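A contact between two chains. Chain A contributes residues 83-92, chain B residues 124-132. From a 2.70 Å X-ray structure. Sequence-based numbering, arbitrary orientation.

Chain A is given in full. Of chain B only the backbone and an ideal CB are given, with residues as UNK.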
ATOM      1  N   PRO A  83     -28.230 -26.398 -29.359  1.00 38.55           N
ATOM      2  CA  PRO A  83     -28.666 -25.028 -29.123  1.00 38.48           C
ATOM      3  C   PRO A  83     -28.743 -24.662 -27.643  1.00 39.89           C
ATOM      4  O   PRO A  83     -28.662 -23.464 -27.302  1.00 40.94           O
ATOM      5  CB  PRO A  83     -30.075 -24.986 -29.721  1.00 38.48           C
ATOM      6  CG  PRO A  83     -30.247 -26.218 -30.516  1.00 38.62           C
ATOM      7  CD  PRO A  83     -29.254 -27.212 -30.030  1.00 40.20           C
ATOM      8  N   SER A  84     -28.914 -25.670 -26.780  1.00 35.24           N
ATOM      9  CA  SER A  84     -29.016 -25.429 -25.333  1.00 35.69           C
ATOM     10  C   SER A  84     -27.659 -25.242 -24.633  1.00 34.16           C
ATOM     11  O   SER A  84     -27.626 -24.899 -23.450  1.00 32.98           O
ATOM     12  CB  SER A  84     -29.801 -26.544 -24.638  1.00 33.88           C
ATOM     13  OG  SER A  84     -29.129 -27.791 -24.769  1.00 32.53           O
ATOM     14  N   THR A  85     -26.564 -25.493 -25.355  1.00 31.54           N
ATOM     15  CA  THR A  85     -25.217 -25.427 -24.771  1.00 30.70           C
ATOM     16  C   THR A  85     -24.568 -24.069 -25.078  1.00 30.56           C
ATOM     17  O   THR A  85     -23.550 -23.980 -25.781  1.00 32.45           O
ATOM     18  CB  THR A  85     -24.307 -26.640 -25.150  1.00 27.80           C
ATOM     19  OG1 THR A  85     -24.235 -26.812 -26.570  1.00 27.08           O
ATOM     20  CG2 THR A  85     -24.856 -27.888 -24.581  1.00 27.85           C
ATOM     21  N   ILE A  86     -25.185 -23.022 -24.532  1.00 29.06           N
ATOM     22  CA  ILE A  86     -24.774 -21.627 -24.734  1.00 26.96           C
ATOM     23  C   ILE A  86     -23.452 -21.362 -24.039  1.00 27.59           C
ATOM     24  O   ILE A  86     -22.618 -20.587 -24.540  1.00 27.75           O
ATOM     25  CB  ILE A  86     -25.871 -20.661 -24.227  1.00 26.01           C
ATOM     26  CG1 ILE A  86     -27.133 -20.827 -25.086  1.00 26.16           C
ATOM     27  CG2 ILE A  86     -25.420 -19.204 -24.275  1.00 25.04           C
ATOM     28  CD1 ILE A  86     -28.386 -21.045 -24.281  1.00 24.79           C
ATOM     29  N   GLY A  87     -23.264 -22.018 -22.897  1.00 26.70           N
ATOM     30  CA  GLY A  87     -22.013 -21.933 -22.146  1.00 27.36           C
ATOM     31  C   GLY A  87     -20.823 -22.349 -22.985  1.00 27.27           C
ATOM     32  O   GLY A  87     -19.842 -21.594 -23.109  1.00 25.75           O
ATOM     33  N   VAL A  88     -20.918 -23.533 -23.588  1.00 28.41           N
ATOM     34  CA  VAL A  88     -19.790 -24.091 -24.359  1.00 31.29           C
ATOM     35  C   VAL A  88     -19.597 -23.331 -25.663  1.00 31.28           C
ATOM     36  O   VAL A  88     -18.478 -23.253 -26.187  1.00 29.61           O
ATOM     37  CB  VAL A  88     -19.966 -25.591 -24.697  1.00 33.28           C
ATOM     38  CG1 VAL A  88     -18.666 -26.161 -25.286  1.00 32.08           C
ATOM     39  CG2 VAL A  88     -20.395 -26.377 -23.464  1.00 31.65           C
ATOM     40  N   ALA A  89     -20.702 -22.797 -26.186  1.00 30.27           N
ATOM     41  CA  ALA A  89     -20.672 -22.061 -27.428  1.00 29.41           C
ATOM     42  C   ALA A  89     -19.904 -20.770 -27.173  1.00 29.92           C
ATOM     43  O   ALA A  89     -19.118 -20.323 -28.017  1.00 28.91           O
ATOM     44  CB  ALA A  89     -22.081 -21.781 -27.910  1.00 29.79           C
ATOM     45  N   SER A  90     -20.101 -20.195 -25.986  1.00 29.54           N
ATOM     46  CA  SER A  90     -19.406 -18.970 -25.629  1.00 28.52           C
ATOM     47  C   SER A  90     -17.933 -19.234 -25.436  1.00 31.05           C
ATOM     48  O   SER A  90     -17.105 -18.458 -25.911  1.00 31.70           O
ATOM     49  CB  SER A  90     -19.995 -18.337 -24.389  1.00 26.60           C
ATOM     50  OG  SER A  90     -21.316 -17.942 -24.633  1.00 26.38           O
ATOM     51  N   GLN A  91     -17.592 -20.330 -24.758  1.00 34.06           N
ATOM     52  CA  GLN A  91     -16.183 -20.639 -24.547  1.00 36.27           C
ATOM     53  C   GLN A  91     -15.500 -21.020 -25.861  1.00 36.61           C
ATOM     54  O   GLN A  91     -14.346 -20.669 -26.089  1.00 38.82           O
ATOM     55  CB  GLN A  91     -15.997 -21.719 -23.503  1.00 40.40           C
ATOM     56  CG  GLN A  91     -14.536 -21.949 -23.154  1.00 52.97           C
ATOM     57  CD  GLN A  91     -14.353 -22.853 -21.950  1.00 62.14           C
ATOM     58  OE1 GLN A  91     -15.291 -23.079 -21.174  1.00 68.90           O
ATOM     59  NE2 GLN A  91     -13.135 -23.372 -21.777  1.00 64.29           N
ATOM     60  N   SER A  92     -16.223 -21.721 -26.729  1.00 35.97           N
ATOM     61  CA  SER A  92     -15.725 -22.042 -28.053  1.00 32.64           C
ATOM     62  C   SER A  92     -15.343 -20.784 -28.787  1.00 30.82           C
ATOM     63  O   SER A  92     -14.225 -20.667 -29.280  1.00 29.44           O
ATOM     64  CB  SER A  92     -16.780 -22.786 -28.839  1.00 34.38           C
ATOM     65  OG  SER A  92     -16.990 -24.087 -28.313  1.00 35.61           O
TER
ATOM     66  N   UNK B 124     -29.746 -27.239 -15.336  1.00 39.96           N
ATOM     67  CA  UNK B 124     -28.534 -26.983 -16.100  1.00 40.18           C
ATOM     68  C   UNK B 124     -28.789 -26.198 -17.405  1.00 40.44           C
ATOM     69  O   UNK B 124     -27.935 -25.444 -17.841  1.00 41.14           O
ATOM     70  CB  UNK B 124     -27.854 -28.314 -16.425  1.00 40.18           C
ATOM     71  N   UNK B 125     -29.966 -26.349 -18.007  1.00 42.30           N
ATOM     72  CA  UNK B 125     -30.337 -25.542 -19.178  1.00 43.25           C
ATOM     73  C   UNK B 125     -30.566 -24.055 -18.920  1.00 43.71           C
ATOM     74  O   UNK B 125     -30.223 -23.230 -19.766  1.00 51.99           O
ATOM     75  CB  UNK B 125     -31.611 -26.123 -19.794  1.00 43.25           C
ATOM     76  N   UNK B 126     -31.138 -23.722 -17.763  1.00 39.79           N
ATOM     77  CA  UNK B 126     -31.322 -22.337 -17.309  1.00 36.43           C
ATOM     78  C   UNK B 126     -29.994 -21.667 -16.998  1.00 37.79           C
ATOM     79  O   UNK B 126     -29.882 -20.441 -17.073  1.00 39.48           O
ATOM     80  CB  UNK B 126     -32.221 -22.297 -16.072  1.00 36.43           C
ATOM     81  N   UNK B 127     -29.007 -22.486 -16.637  1.00 37.64           N
ATOM     82  CA  UNK B 127     -27.625 -22.066 -16.419  1.00 38.80           C
ATOM     83  C   UNK B 127     -26.812 -22.063 -17.711  1.00 39.06           C
ATOM     84  O   UNK B 127     -25.587 -21.951 -17.685  1.00 37.33           O
ATOM     85  CB  UNK B 127     -26.957 -22.981 -15.391  1.00 38.80           C
ATOM     86  N   UNK B 128     -27.492 -22.213 -18.843  1.00 39.36           N
ATOM     87  CA  UNK B 128     -26.811 -22.240 -20.131  1.00 38.21           C
ATOM     88  C   UNK B 128     -26.194 -23.577 -20.505  1.00 35.35           C
ATOM     89  O   UNK B 128     -25.235 -23.634 -21.289  1.00 35.34           O
ATOM     90  CB  UNK B 128     -25.714 -21.173 -20.140  1.00 38.21           C
ATOM     91  N   UNK B 129     -26.749 -24.653 -19.956  1.00 32.42           N
ATOM     92  CA  UNK B 129     -26.410 -26.004 -20.422  1.00 32.79           C
ATOM     93  C   UNK B 129     -25.205 -26.630 -19.771  1.00 30.14           C
ATOM     94  O   UNK B 129     -24.408 -25.959 -19.152  1.00 30.15           O
ATOM     95  CB  UNK B 129     -26.176 -25.976 -21.934  1.00 32.79           C
ATOM     96  N   UNK B 130     -25.070 -27.932 -19.923  1.00 31.82           N
ATOM     97  CA  UNK B 130     -23.901 -28.611 -19.410  1.00 32.74           C
ATOM     98  C   UNK B 130     -22.655 -28.292 -20.220  1.00 32.19           C
ATOM     99  O   UNK B 130     -22.726 -28.078 -21.415  1.00 31.35           O
ATOM    100  CB  UNK B 130     -24.140 -30.122 -19.391  1.00 32.74           C
ATOM    101  N   UNK B 131     -21.512 -28.255 -19.552  1.00 35.10           N
ATOM    102  CA  UNK B 131     -20.223 -28.282 -20.239  1.00 36.18           C
ATOM    103  C   UNK B 131     -19.559 -29.628 -20.083  1.00 37.21           C
ATOM    104  O   UNK B 131     -18.480 -29.836 -20.605  1.00 41.36           O
ATOM    105  CB  UNK B 131     -19.303 -27.180 -19.710  1.00 36.18           C
ATOM    106  N   UNK B 132     -20.181 -30.521 -19.324  1.00 37.01           N
ATOM    107  CA  UNK B 132     -19.684 -31.871 -19.140  1.00 37.48           C
ATOM    108  C   UNK B 132     -20.820 -32.804 -18.691  1.00 41.23           C
ATOM    109  O   UNK B 132     -21.867 -32.345 -18.191  1.00 37.19           O
ATOM    110  CB  UNK B 132     -18.542 -31.881 -18.122  1.00 37.48           C
TER

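Position 124 lies out of reach of the chain A stretch. Nothing of that stretch comes within 5.5 Å of its CB, so the contact sets no preference. The residue is Ser124(B).

At position 125 the CA-to-CB bond points sideways, and the CB is 5.2 Å from Ser84(A) CB. A short or medium side chain would fit. The residue is Asp125(B). Its end bends nearer, with OD2 3.9 Å from Ser84(A) CB. This is packing only; OD2 is hydrogen-bonded elsewhere in the structure.

Positions 126 and 127 also point out of reach, and the visible atoms leave the choice open. They are Leu126(B) and Leu127(B), and neither side chain reaches the chain A stretch.

Position 128 has phi/psi of 81/26. A CB here would be jammed against the carbonyl O of the residue before, so the backbone alone calls for glycine. The residue is Gly128(B). Its O receives the direct hydrogen bond of the contact, from Gly87(A) N at 3.0 Å with an angle of 163°. Across from it, Gly87(A) has no side chain; an ideal CB there would sit tightly, 3.3 Å from Gly128(B) O.

Position 129 also has positive phi, at 87°, and its CB would point toward chain A. That CB would clash with Ser84(A) O at 2.4 Å and sit 3.0 Å from Thr85(A) CA. Only glycine suits both the backbone and the neighbour. The residue is Gly129(B), and its CA makes a CA-H...O contact of 3.4 Å with Ser84(A) O.

At position 130 the CB points away from chain A, so many side chains would fit. The residue is Leu130(B). Its backbone does the work: its O lies 3.5 Å from Val88(A) CG2. One water donates to Leu130(B) O (3.1 Å) and Gly128(B) O (2.8 Å), and accepts from Val88(A) N (3.0 Å).

Position 131 points sideways, with its CB 4.0 Å from Val88(A) CG2. Beyond lie Gly87(A) O and Gln91(A) OE1. A long side chain with an aliphatic stem suits the valine, and a polar or positive end suits the oxygens: arginine, lysine or glutamine. The residue is Arg131(B). Its CG packs 3.7 Å from Val88(A) CG2. One guanidinium face covers Gly87(A) O and Val88(A) N. Gln91(A) OE1 lies at the edge, 2.8 Å from Arg131(B) NH1, but the angle is too poor for a hydrogen bond.

Position 132 points away and is unconstrained here. It is Arg132(B), which bonds elsewhere in the structure.

Chain B 124-132: SDLLGGLRR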
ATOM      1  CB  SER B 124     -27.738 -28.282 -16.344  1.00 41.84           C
ATOM      2  OG  SER B 124     -28.487 -29.249 -17.057  1.00 46.04           O
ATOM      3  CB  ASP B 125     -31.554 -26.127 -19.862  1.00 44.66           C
ATOM      4  CG  ASP B 125     -31.204 -27.307 -20.737  1.00 49.94           C
ATOM      5  OD1 ASP B 125     -30.121 -27.925 -20.529  1.00 54.73           O
ATOM      6  OD2 ASP B 125     -32.004 -27.611 -21.641  1.00 48.39           O
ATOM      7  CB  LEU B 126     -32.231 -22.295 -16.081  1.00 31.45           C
ATOM      8  CG  LEU B 126     -33.464 -23.164 -16.301  1.00 31.40           C
ATOM      9  CD1 LEU B 126     -34.305 -23.287 -15.046  1.00 30.67           C
ATOM     10  CD2 LEU B 126     -34.300 -22.688 -17.486  1.00 30.37           C
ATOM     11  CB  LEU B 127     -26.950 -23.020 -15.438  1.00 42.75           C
ATOM     12  CG  LEU B 127     -27.106 -22.859 -13.926  1.00 44.94           C
ATOM     13  CD1 LEU B 127     -26.407 -21.603 -13.434  1.00 48.33           C
ATOM     14  CD2 LEU B 127     -28.567 -22.824 -13.543  1.00 46.48           C
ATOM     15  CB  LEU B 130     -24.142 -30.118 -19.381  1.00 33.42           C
ATOM     16  CG  LEU B 130     -25.132 -30.617 -18.330  1.00 35.05           C
ATOM     17  CD1 LEU B 130     -25.596 -32.039 -18.648  1.00 37.46           C
ATOM     18  CD2 LEU B 130     -24.507 -30.545 -16.946  1.00 34.24           C
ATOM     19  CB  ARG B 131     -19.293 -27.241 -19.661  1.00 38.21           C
ATOM     20  CG  ARG B 131     -19.778 -25.825 -19.834  1.00 41.53           C
ATOM     21  CD  ARG B 131     -18.947 -24.921 -18.960  1.00 45.91           C
ATOM     22  NE  ARG B 131     -19.510 -23.583 -18.916  1.00 48.73           N
ATOM     23  CZ  ARG B 131     -19.019 -22.567 -19.598  1.00 48.27           C
ATOM     24  NH1 ARG B 131     -17.955 -22.758 -20.371  1.00 46.90           N
ATOM     25  NH2 ARG B 131     -19.597 -21.380 -19.507  1.00 52.16           N
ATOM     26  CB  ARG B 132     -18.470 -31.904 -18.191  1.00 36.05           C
ATOM     27  CG  ARG B 132     -18.702 -31.356 -16.794  1.00 35.69           C
ATOM     28  CD  ARG B 132     -17.411 -31.278 -15.964  1.00 33.59           C
ATOM     29  NE  ARG B 132     -16.531 -30.152 -16.309  1.00 34.74           N
ATOM     30  CZ  ARG B 132     -16.817 -28.849 -16.119  1.00 33.80           C
ATOM     31  NH1 ARG B 132     -17.990 -28.448 -15.591  1.00 30.96           N
ATOM     32  NH2 ARG B 132     -15.920 -27.937 -16.478  1.00 30.81           N
TER
HETATM   33  O   HOH W   1     -23.053 -25.168 -22.272  1.00 31.52           O
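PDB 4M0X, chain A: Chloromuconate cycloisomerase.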